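PDB 3NYY: putative glycyl-glycine endopeptidase lytM from Ruminococcus gnavus, which probably acts as a metal-dependent endopeptidase of the M23 family, cleaving peptide bonds. Local coordinates for residues V23-Q28 / V237-E242; Y93-Q98 / V215-G220; D105-V110 / N243-C248. All coordinates share one frame; numbering follows the deposited sequence. Where two conformers were deposited one is given.

Contact 1 (V23-Q28 / V237-E242); sequences VSETMQ and VLRYAE
Gln28 and Arg239 carry the packing between helix 25-31, in the LytM N-terminal region, and helix 235-240. Bent at chi2 (-72°), the glutamine chain lays its amide across the root of the arginine: NE2 of Gln28 lies 3.8 Å from CB of Arg239. The two side chains cross at about a right angle, yet the amide and guanidinium planes are nearly parallel, 9° apart. OE1 of Gln28 approaches N of Tyr240 to 3.6 Å, but no hydrogen bond results, and it also rests against CB of that tyrosine. NE2 of Gln28 donates to the carbonyl O of Pro236.

Electrostatics add a second, looser tie. OE2 of Glu25 stands 4.3 Å from NH1 of Arg239, well out of the guanidinium plane, so no N-H aims at it. Among residues of its own segment, Arg239 bonds to Glu242, whose OE1 receives NE of Arg239 at 2.8 Å, on the syn side of the carboxylate but 29° out of its plane. NH1 of Arg239 is bonded to the hydroxyl of Tyr235, and NH2 forms a salt bridge with Glu133 of the second subunit.

Other partners thus orient the guanidinium, while Gln28 is held to helix 235-240 by one hydrogen bond, at Pro236, and by van der Waals contact.

Contact 2 (Y93-Q98 / V215-G220); sequences YFPIPQ and VHLHLG
The His-x-His signature of M23 peptidases lies on strand 216-225 of the large antiparallel sheet, and Leu217, its middle residue, meets Pro95 and Ile96 of the loop that precedes strand 98-99. Here His218 ND1 is hydrogen-bonded to Asp129 OD1, consistent with the metal-binding site seen in relatives. The ring of His216 meets Phe115 of the second subunit edge-to-face.

One methyl carries the contact. With CG of Leu217 anti to its backbone nitrogen (chi1 173°), the isobutyl group extends to the loop, and its CD2 lies 3.8 Å from CB of Pro95 and 4.0 Å from CG of the same ring. The same CD2 of Leu217 lies 3.9 Å from CD1 of Ile96; these two side chains run past each other in opposite senses. CG1 of Ile96 lies beside the backbone N (chi1 -48°), and the turn at chi2 (-52°) brings CD1 to the leucine.

The surroundings are also apolar: Val142 of strand 141-143 touches both Leu217 and Ile96, while Ile130 and Met145 touch Pro95. No hydrogen bond crosses between the segments, so their cohesion is dispersive and hydrophobic, with the apolar middle residue of the signature anchoring the histidine strand to the loop through a buried methyl.

Contact 3 (D105-V110 / N243-C248); sequences DKISYV and NARIKC
Arg245 reaches from the chain that leads into strand 247-248 to Asp105, just ahead of strand 107-108, and so links the small parallel pair 98-99/247-248 with a strand of the large antiparallel sheet. A bend at chi3 (73°) directs the guanidinium at the Asp105 backbone. NH2 of Arg245 donates to O of Asp105 at 2.8 Å with an N-H...O angle of 178°; the oxygen lies in the guanidinium plane and the donor in the carbonyl plane, so both flat groups are well aimed. The Asp105 carboxylate is turned differently, its plane 38° from the guanidinium. OD2 of Asp105 sits over one guanidinium face, 4.4 Å from NH2 of Arg245, where no N-H points at it and the attraction is of charge alone, probably weak at this distance; its own hydrogen bond is with N of Ser99.

The guanidinium has further acceptors in the loop before strand 98-99, NE bonding to O of Ile96 and NH2 also to O of Pro97. A leucine in place of Arg245 would probably leave the carbonyl oxygens of Asp105 and Ile96 without this donor and OD2 of Asp105 without the nearby positive charge. Water completes the link: one molecule accepts from NH1 of Arg245 at 2.9 Å and donates to OD1 of Asp105 at 3.0 Å.

Contacts 2 and 3 are close neighbours, their centres about 7 Å apart, and are joined where 93-98 runs beside 243-248: N of Gln98 lies 2.7 Å from O of Ile246, a probable hydrogen bond. Contact 1 is more remote, about 16 Å from contact 2 and 15 Å from contact 3, centre to centre. Helix 235-240 bridges that gap. CD2 of Leu238 packs 3.5 Å from CD of Pro95, and CD of Arg239 lies 3.2 Å from OH of Tyr109. Contact 2 shares its strand with the probable active-site histidines, whereas Glu25 of contact 1 borders a bound nonaethylene glycol, probably from the crystallisation liquor. All three contacts have residues that reach the second subunit.

Contact 1 (V23-Q28 / V237-E242)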
loop_
_atom_site.group_PDB
_atom_site.type_symbol
_atom_site.label_atom_id
_atom_site.label_comp_id
_atom_site.label_asym_id
_atom_site.label_seq_id
_atom_site.Cartn_x
_atom_site.Cartn_y
_atom_site.Cartn_z
ATOM N N VAL A 23 12.622 -9.290 -6.136
ATOM C CA VAL A 23 12.133 -10.479 -6.864
ATOM C C VAL A 23 11.255 -10.008 -8.012
ATOM O O VAL A 23 10.165 -9.466 -7.778
ATOM C CB VAL A 23 11.367 -11.407 -5.926
ATOM C CG1 VAL A 23 10.896 -12.655 -6.679
ATOM C CG2 VAL A 23 12.253 -11.806 -4.714
ATOM N N SER A 24 11.753 -10.195 -9.228
ATOM C CA SER A 24 11.022 -9.913 -10.456
ATOM C C SER A 24 9.751 -10.731 -10.621
ATOM O O SER A 24 9.567 -11.758 -10.007
ATOM C CB SER A 24 11.904 -10.255 -11.653
ATOM O OG SER A 24 12.147 -11.672 -11.765
ATOM N N GLU A 25 8.861 -10.293 -11.498
ATOM C CA GLU A 25 7.629 -11.080 -11.698
ATOM C C GLU A 25 7.924 -12.477 -12.296
ATOM O O GLU A 25 7.257 -13.455 -11.936
ATOM C CB GLU A 25 6.565 -10.293 -12.509
ATOM C CG GLU A 25 5.920 -9.082 -11.738
ATOM C CD GLU A 25 5.360 -9.420 -10.311
ATOM O OE1 GLU A 25 4.666 -10.454 -10.137
ATOM O OE2 GLU A 25 5.613 -8.635 -9.347
ATOM N N THR A 26 8.931 -12.574 -13.164
ATOM C CA THR A 26 9.380 -13.876 -13.719
ATOM C C THR A 26 9.745 -14.836 -12.595
ATOM O O THR A 26 9.315 -15.996 -12.555
ATOM C CB THR A 26 10.589 -13.688 -14.668
ATOM O OG1 THR A 26 10.142 -12.942 -15.803
ATOM C CG2 THR A 26 11.171 -15.018 -15.143
HETATM N N MSE A 27 10.535 -14.327 -11.650
HETATM C CA MSE A 27 10.926 -15.111 -10.492
HETATM C C MSE A 27 9.729 -15.399 -9.566
HETATM O O MSE A 27 9.648 -16.472 -8.987
HETATM C CB MSE A 27 12.082 -14.394 -9.772
HETATM C CG MSE A 27 12.853 -15.239 -8.812
HETATM SE SE MSE A 27 13.546 -16.855 -9.612
HETATM C CE MSE A 27 13.810 -16.254 -11.391
ATOM N N GLN A 28 8.790 -14.455 -9.402
ATOM C CA GLN A 28 7.610 -14.756 -8.579
ATOM C C GLN A 28 6.805 -15.929 -9.141
ATOM O O GLN A 28 6.381 -16.799 -8.403
ATOM C CB GLN A 28 6.678 -13.546 -8.389
ATOM C CG GLN A 28 7.110 -12.645 -7.265
ATOM C CD GLN A 28 6.900 -13.217 -5.857
ATOM O OE1 GLN A 28 6.299 -14.275 -5.663
ATOM N NE2 GLN A 28 7.367 -12.473 -4.873
ATOM N N VAL A 237 7.733 -12.575 -0.083
ATOM C CA VAL A 237 7.228 -13.852 0.478
ATOM C C VAL A 237 5.711 -13.813 0.694
ATOM O O VAL A 237 5.018 -14.785 0.461
ATOM C CB VAL A 237 8.032 -14.319 1.674
ATOM C CG1 VAL A 237 7.734 -13.522 2.955
ATOM C CG2 VAL A 237 7.827 -15.866 1.956
ATOM N N LEU A 238 5.166 -12.627 1.004
ATOM C CA LEU A 238 3.717 -12.492 1.109
ATOM C C LEU A 238 3.078 -12.704 -0.243
ATOM O O LEU A 238 2.059 -13.386 -0.322
ATOM C CB LEU A 238 3.298 -11.135 1.671
ATOM C CG LEU A 238 3.461 -10.971 3.169
ATOM C CD1 LEU A 238 3.400 -9.511 3.610
ATOM C CD2 LEU A 238 2.379 -11.827 3.975
ATOM N N ARG A 239 3.661 -12.113 -1.306
ATOM C CA ARG A 239 3.142 -12.309 -2.667
ATOM C C ARG A 239 3.182 -13.757 -3.063
ATOM O O ARG A 239 2.251 -14.270 -3.685
ATOM C CB ARG A 239 3.924 -11.486 -3.686
ATOM C CG ARG A 239 3.708 -10.005 -3.559
ATOM C CD ARG A 239 2.295 -9.586 -3.831
ATOM N NE ARG A 239 1.708 -10.145 -5.046
ATOM C CZ ARG A 239 1.743 -9.585 -6.247
ATOM N NH1 ARG A 239 2.380 -8.427 -6.462
ATOM N NH2 ARG A 239 1.105 -10.186 -7.253
ATOM N N TYR A 240 4.253 -14.445 -2.661
ATOM C CA TYR A 240 4.410 -15.883 -2.917
ATOM C C TYR A 240 3.335 -16.718 -2.224
ATOM O O TYR A 240 2.841 -17.696 -2.806
ATOM C CB TYR A 240 5.828 -16.311 -2.506
ATOM C CG TYR A 240 6.059 -17.745 -2.123
ATOM C CD1 TYR A 240 6.414 -18.685 -3.079
ATOM C CD2 TYR A 240 5.983 -18.139 -0.803
ATOM C CE1 TYR A 240 6.664 -19.997 -2.713
ATOM C CE2 TYR A 240 6.198 -19.439 -0.415
ATOM C CZ TYR A 240 6.550 -20.367 -1.390
ATOM O OH TYR A 240 6.779 -21.665 -1.006
ATOM N N ALA A 241 2.932 -16.296 -1.034
ATOM C CA ALA A 241 1.900 -16.967 -0.269
ATOM C C ALA A 241 0.476 -16.458 -0.520
ATOM O O ALA A 241 -0.447 -16.962 0.096
ATOM C CB ALA A 241 2.216 -16.800 1.220
ATOM N N GLU A 242 0.320 -15.514 -1.458
ATOM C CA GLU A 242 -0.956 -14.820 -1.700
ATOM C C GLU A 242 -2.125 -15.763 -1.946
ATOM O O GLU A 242 -3.213 -15.552 -1.421
ATOM C CB GLU A 242 -0.814 -13.848 -2.902
ATOM C CG GLU A 242 -0.645 -14.495 -4.278
ATOM C CD GLU A 242 -0.008 -13.563 -5.313
ATOM O OE1 GLU A 242 -0.006 -12.322 -5.090
ATOM O OE2 GLU A 242 0.498 -14.096 -6.338
#

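Contact 2 (Y93-Q98 / V215-G220)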
loop_
_atom_site.group_PDB
_atom_site.type_symbol
_atom_site.label_atom_id
_atom_site.label_comp_id
_atom_site.label_asym_id
_atom_site.label_seq_id
_atom_site.Cartn_x
_atom_site.Cartn_y
_atom_site.Cartn_z
ATOM N N TYR A 93 1.235 -20.507 4.733
ATOM C CA TYR A 93 0.030 -19.717 4.520
ATOM C C TYR A 93 0.282 -18.202 4.576
ATOM O O TYR A 93 1.179 -17.725 5.286
ATOM C CB TYR A 93 -0.999 -20.056 5.591
ATOM C CG TYR A 93 -1.608 -21.410 5.539
ATOM C CD1 TYR A 93 -2.438 -21.776 4.481
ATOM C CD2 TYR A 93 -1.421 -22.324 6.585
ATOM C CE1 TYR A 93 -3.034 -23.017 4.445
ATOM C CE2 TYR A 93 -2.029 -23.550 6.570
ATOM C CZ TYR A 93 -2.827 -23.908 5.499
ATOM O OH TYR A 93 -3.488 -25.139 5.471
ATOM N N PHE A 94 -0.505 -17.481 3.779
ATOM C CA PHE A 94 -0.684 -16.042 3.936
ATOM C C PHE A 94 -1.284 -15.828 5.353
ATOM O O PHE A 94 -1.980 -16.698 5.871
ATOM C CB PHE A 94 -1.678 -15.602 2.862
ATOM C CG PHE A 94 -1.741 -14.109 2.657
ATOM C CD1 PHE A 94 -0.736 -13.448 1.972
ATOM C CD2 PHE A 94 -2.840 -13.386 3.105
ATOM C CE1 PHE A 94 -0.783 -12.101 1.792
ATOM C CE2 PHE A 94 -2.910 -11.999 2.925
ATOM C CZ PHE A 94 -1.873 -11.362 2.294
ATOM N N PRO A 95 -1.020 -14.680 6.011
ATOM C CA PRO A 95 -1.482 -14.497 7.385
ATOM C C PRO A 95 -2.976 -14.197 7.579
ATOM O O PRO A 95 -3.454 -14.257 8.711
ATOM C CB PRO A 95 -0.638 -13.319 7.856
ATOM C CG PRO A 95 -0.366 -12.549 6.611
ATOM C CD PRO A 95 -0.106 -13.615 5.603
ATOM N N ILE A 96 -3.683 -13.878 6.499
ATOM C CA ILE A 96 -5.114 -13.562 6.595
ATOM C C ILE A 96 -5.904 -14.659 5.883
ATOM O O ILE A 96 -5.682 -14.907 4.692
ATOM C CB ILE A 96 -5.481 -12.230 5.987
ATOM C CG1 ILE A 96 -4.550 -11.109 6.458
ATOM C CG2 ILE A 96 -6.963 -11.870 6.376
ATOM C CD1 ILE A 96 -4.381 -10.966 7.976
ATOM N N PRO A 97 -6.810 -15.331 6.611
ATOM C CA PRO A 97 -7.624 -16.357 5.978
ATOM C C PRO A 97 -8.580 -15.813 4.951
ATOM O O PRO A 97 -8.887 -14.604 4.962
ATOM C CB PRO A 97 -8.425 -16.963 7.154
ATOM C CG PRO A 97 -7.691 -16.647 8.353
ATOM C CD PRO A 97 -7.046 -15.287 8.065
ATOM N N GLN A 98 -9.047 -16.692 4.062
ATOM C CA GLN A 98 -10.164 -16.345 3.173
ATOM C C GLN A 98 -11.456 -16.782 3.876
ATOM O O GLN A 98 -11.479 -17.748 4.661
ATOM C CB GLN A 98 -10.024 -16.975 1.787
ATOM C CG GLN A 98 -9.823 -18.468 1.759
ATOM C CD GLN A 98 -9.824 -19.025 0.317
ATOM O OE1 GLN A 98 -10.829 -18.917 -0.387
ATOM N NE2 GLN A 98 -8.705 -19.633 -0.103
ATOM N N VAL A 215 -7.368 0.023 10.679
ATOM C CA VAL A 215 -7.208 -1.393 10.989
ATOM C C VAL A 215 -6.320 -2.034 9.920
ATOM O O VAL A 215 -6.557 -1.908 8.714
ATOM C CB VAL A 215 -8.567 -2.093 11.091
ATOM C CG1 VAL A 215 -8.432 -3.618 11.159
ATOM C CG2 VAL A 215 -9.334 -1.573 12.339
ATOM N N HIS A 216 -5.266 -2.703 10.386
ATOM C CA HIS A 216 -4.333 -3.390 9.543
ATOM C C HIS A 216 -3.498 -4.332 10.366
ATOM O O HIS A 216 -3.354 -4.173 11.599
ATOM C CB HIS A 216 -3.397 -2.389 8.835
ATOM C CG HIS A 216 -2.389 -1.727 9.715
ATOM N ND1 HIS A 216 -2.702 -0.794 10.688
ATOM C CD2 HIS A 216 -1.038 -1.861 9.739
ATOM C CE1 HIS A 216 -1.581 -0.421 11.298
ATOM N NE2 HIS A 216 -0.555 -1.030 10.723
ATOM N N LEU A 217 -2.956 -5.331 9.674
ATOM C CA LEU A 217 -1.924 -6.186 10.280
ATOM C C LEU A 217 -0.569 -5.665 9.848
ATOM O O LEU A 217 -0.296 -5.562 8.648
ATOM C CB LEU A 217 -2.000 -7.626 9.768
ATOM C CG LEU A 217 -0.861 -8.531 10.224
ATOM C CD1 LEU A 217 -0.778 -8.738 11.803
ATOM C CD2 LEU A 217 -0.961 -9.907 9.500
ATOM N N HIS A 218 0.291 -5.313 10.806
ATOM C CA HIS A 218 1.686 -5.067 10.452
ATOM C C HIS A 218 2.435 -6.389 10.598
ATOM O O HIS A 218 2.435 -6.987 11.691
ATOM C CB HIS A 218 2.329 -3.977 11.317
ATOM C CG HIS A 218 3.792 -3.853 11.084
ATOM N ND1 HIS A 218 4.306 -3.060 10.078
ATOM C CD2 HIS A 218 4.847 -4.478 11.665
ATOM C CE1 HIS A 218 5.631 -3.194 10.064
ATOM N NE2 HIS A 218 5.990 -4.021 11.035
ATOM N N LEU A 219 3.084 -6.815 9.512
ATOM C CA LEU A 219 3.904 -8.050 9.494
ATOM C C LEU A 219 5.353 -7.657 9.348
ATOM O O LEU A 219 5.725 -6.891 8.446
ATOM C CB LEU A 219 3.496 -8.974 8.359
ATOM C CG LEU A 219 4.420 -10.227 8.277
ATOM C CD1 LEU A 219 3.915 -11.189 9.463
ATOM C CD2 LEU A 219 4.420 -10.837 6.903
ATOM N N GLY A 220 6.186 -8.201 10.232
ATOM C CA GLY A 220 7.622 -8.080 10.129
ATOM C C GLY A 220 8.262 -9.452 10.120
ATOM O O GLY A 220 7.716 -10.409 10.630
#

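Contact 3 (D105-V110 / N243-C248)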
loop_
_atom_site.group_PDB
_atom_site.type_symbol
_atom_site.label_atom_id
_atom_site.label_comp_id
_atom_site.label_asym_id
_atom_site.label_seq_id
_atom_site.Cartn_x
_atom_site.Cartn_y
_atom_site.Cartn_z
ATOM N N ASP A 105 -13.643 -10.489 2.792
ATOM C CA ASP A 105 -12.313 -10.898 3.258
ATOM C C ASP A 105 -11.177 -10.196 2.520
ATOM O O ASP A 105 -10.027 -10.658 2.554
ATOM C CB ASP A 105 -12.158 -12.430 3.186
ATOM C CG ASP A 105 -12.208 -12.980 1.739
ATOM O OD1 ASP A 105 -12.370 -12.175 0.797
ATOM O OD2 ASP A 105 -12.091 -14.237 1.558
ATOM N N LYS A 106 -11.475 -9.060 1.896
ATOM C CA LYS A 106 -10.485 -8.381 1.052
ATOM C C LYS A 106 -9.488 -7.600 1.909
ATOM O O LYS A 106 -9.830 -7.037 2.947
ATOM C CB LYS A 106 -11.130 -7.447 0.018
ATOM C CG LYS A 106 -11.826 -8.222 -1.106
ATOM C CD LYS A 106 -12.813 -7.323 -1.906
ATOM C CE LYS A 106 -13.870 -8.150 -2.672
ATOM N NZ LYS A 106 -14.799 -8.947 -1.783
ATOM N N ILE A 107 -8.237 -7.672 1.469
ATOM C CA ILE A 107 -7.154 -6.895 2.053
ATOM C C ILE A 107 -6.329 -6.302 0.913
ATOM O O ILE A 107 -6.436 -6.721 -0.248
ATOM C CB ILE A 107 -6.246 -7.725 3.014
ATOM C CG1 ILE A 107 -5.813 -9.073 2.415
ATOM C CG2 ILE A 107 -6.974 -7.990 4.352
ATOM C CD1 ILE A 107 -4.830 -9.002 1.255
ATOM N N SER A 108 -5.496 -5.336 1.249
ATOM C CA SER A 108 -4.650 -4.655 0.267
ATOM C C SER A 108 -3.318 -4.398 0.923
ATOM O O SER A 108 -3.273 -4.159 2.129
ATOM C CB SER A 108 -5.248 -3.304 -0.128
ATOM O OG SER A 108 -6.511 -3.435 -0.735
ATOM N N TYR A 109 -2.240 -4.474 0.135
ATOM C CA TYR A 109 -0.903 -4.225 0.639
ATOM C C TYR A 109 0.037 -3.928 -0.509
ATOM O O TYR A 109 -0.176 -4.397 -1.645
ATOM C CB TYR A 109 -0.387 -5.391 1.474
ATOM C CG TYR A 109 -0.181 -6.702 0.736
ATOM C CD1 TYR A 109 -1.240 -7.534 0.463
ATOM C CD2 TYR A 109 1.104 -7.110 0.359
ATOM C CE1 TYR A 109 -1.040 -8.769 -0.207
ATOM C CE2 TYR A 109 1.298 -8.311 -0.303
ATOM C CZ TYR A 109 0.244 -9.128 -0.556
ATOM O OH TYR A 109 0.500 -10.315 -1.226
ATOM N N VAL A 110 1.075 -3.157 -0.194
ATOM C CA VAL A 110 2.097 -2.753 -1.153
ATOM C C VAL A 110 3.480 -2.998 -0.563
ATOM O O VAL A 110 3.631 -3.257 0.635
ATOM C CB VAL A 110 1.976 -1.262 -1.556
ATOM C CG1 VAL A 110 0.657 -0.964 -2.279
ATOM C CG2 VAL A 110 2.167 -0.348 -0.353
ATOM N N ASN A 243 -1.876 -16.795 -2.744
ATOM C CA ASN A 243 -2.890 -17.786 -3.131
ATOM C C ASN A 243 -2.960 -18.967 -2.176
ATOM O O ASN A 243 -3.654 -19.932 -2.459
ATOM C CB ASN A 243 -2.669 -18.278 -4.560
ATOM C CG ASN A 243 -2.854 -17.175 -5.572
ATOM O OD1 ASN A 243 -3.677 -16.270 -5.369
ATOM N ND2 ASN A 243 -2.071 -17.219 -6.646
ATOM N N ALA A 244 -2.266 -18.872 -1.042
ATOM C CA ALA A 244 -2.296 -19.882 0.012
ATOM C C ALA A 244 -3.000 -19.301 1.234
ATOM O O ALA A 244 -2.418 -19.096 2.305
ATOM C CB ALA A 244 -0.880 -20.357 0.355
ATOM N N ARG A 245 -4.272 -19.007 1.070
ATOM C CA ARG A 245 -5.085 -18.482 2.177
ATOM C C ARG A 245 -5.897 -19.625 2.779
ATOM O O ARG A 245 -6.630 -20.337 2.081
ATOM C CB ARG A 245 -5.961 -17.342 1.690
ATOM C CG ARG A 245 -5.118 -16.108 1.432
ATOM C CD ARG A 245 -5.892 -14.889 0.963
ATOM N NE ARG A 245 -6.687 -14.271 2.024
ATOM C CZ ARG A 245 -7.532 -13.254 1.841
ATOM N NH1 ARG A 245 -7.708 -12.728 0.627
ATOM N NH2 ARG A 245 -8.204 -12.764 2.882
ATOM N N ILE A 246 -5.733 -19.837 4.078
ATOM C CA ILE A 246 -6.506 -20.847 4.791
ATOM C C ILE A 246 -7.984 -20.412 4.807
ATOM O O ILE A 246 -8.281 -19.212 4.771
ATOM C CB ILE A 246 -5.885 -21.129 6.179
ATOM C CG1 ILE A 246 -6.348 -22.486 6.694
ATOM C CG2 ILE A 246 -6.241 -20.044 7.132
ATOM C CD1 ILE A 246 -5.646 -22.872 7.973
ATOM N N LYS A 247 -8.899 -21.367 4.721
ATOM C CA LYS A 247 -10.330 -21.100 4.644
ATOM C C LYS A 247 -10.930 -21.190 6.030
ATOM O O LYS A 247 -10.725 -22.187 6.741
ATOM C CB LYS A 247 -11.002 -22.116 3.730
ATOM C CG LYS A 247 -10.622 -21.983 2.270
ATOM C CD LYS A 247 -11.118 -23.197 1.467
ATOM C CE LYS A 247 -10.801 -23.019 -0.032
ATOM N NZ LYS A 247 -10.954 -24.274 -0.860
ATOM N N CYS A 248 -11.667 -20.154 6.416
ATOM C CA CYS A 248 -12.208 -19.984 7.789
ATOM C C CYS A 248 -13.596 -19.376 7.713
ATOM O O CYS A 248 -13.849 -18.575 6.819
ATOM C CB CYS A 248 -11.324 -19.003 8.613
ATOM S SG CYS A 248 -9.733 -19.616 9.085
HETATM O O HOH W 1 -9.946 -11.537 -0.762
HETATM O O HOH W 2 -7.993 -9.782 -0.900
#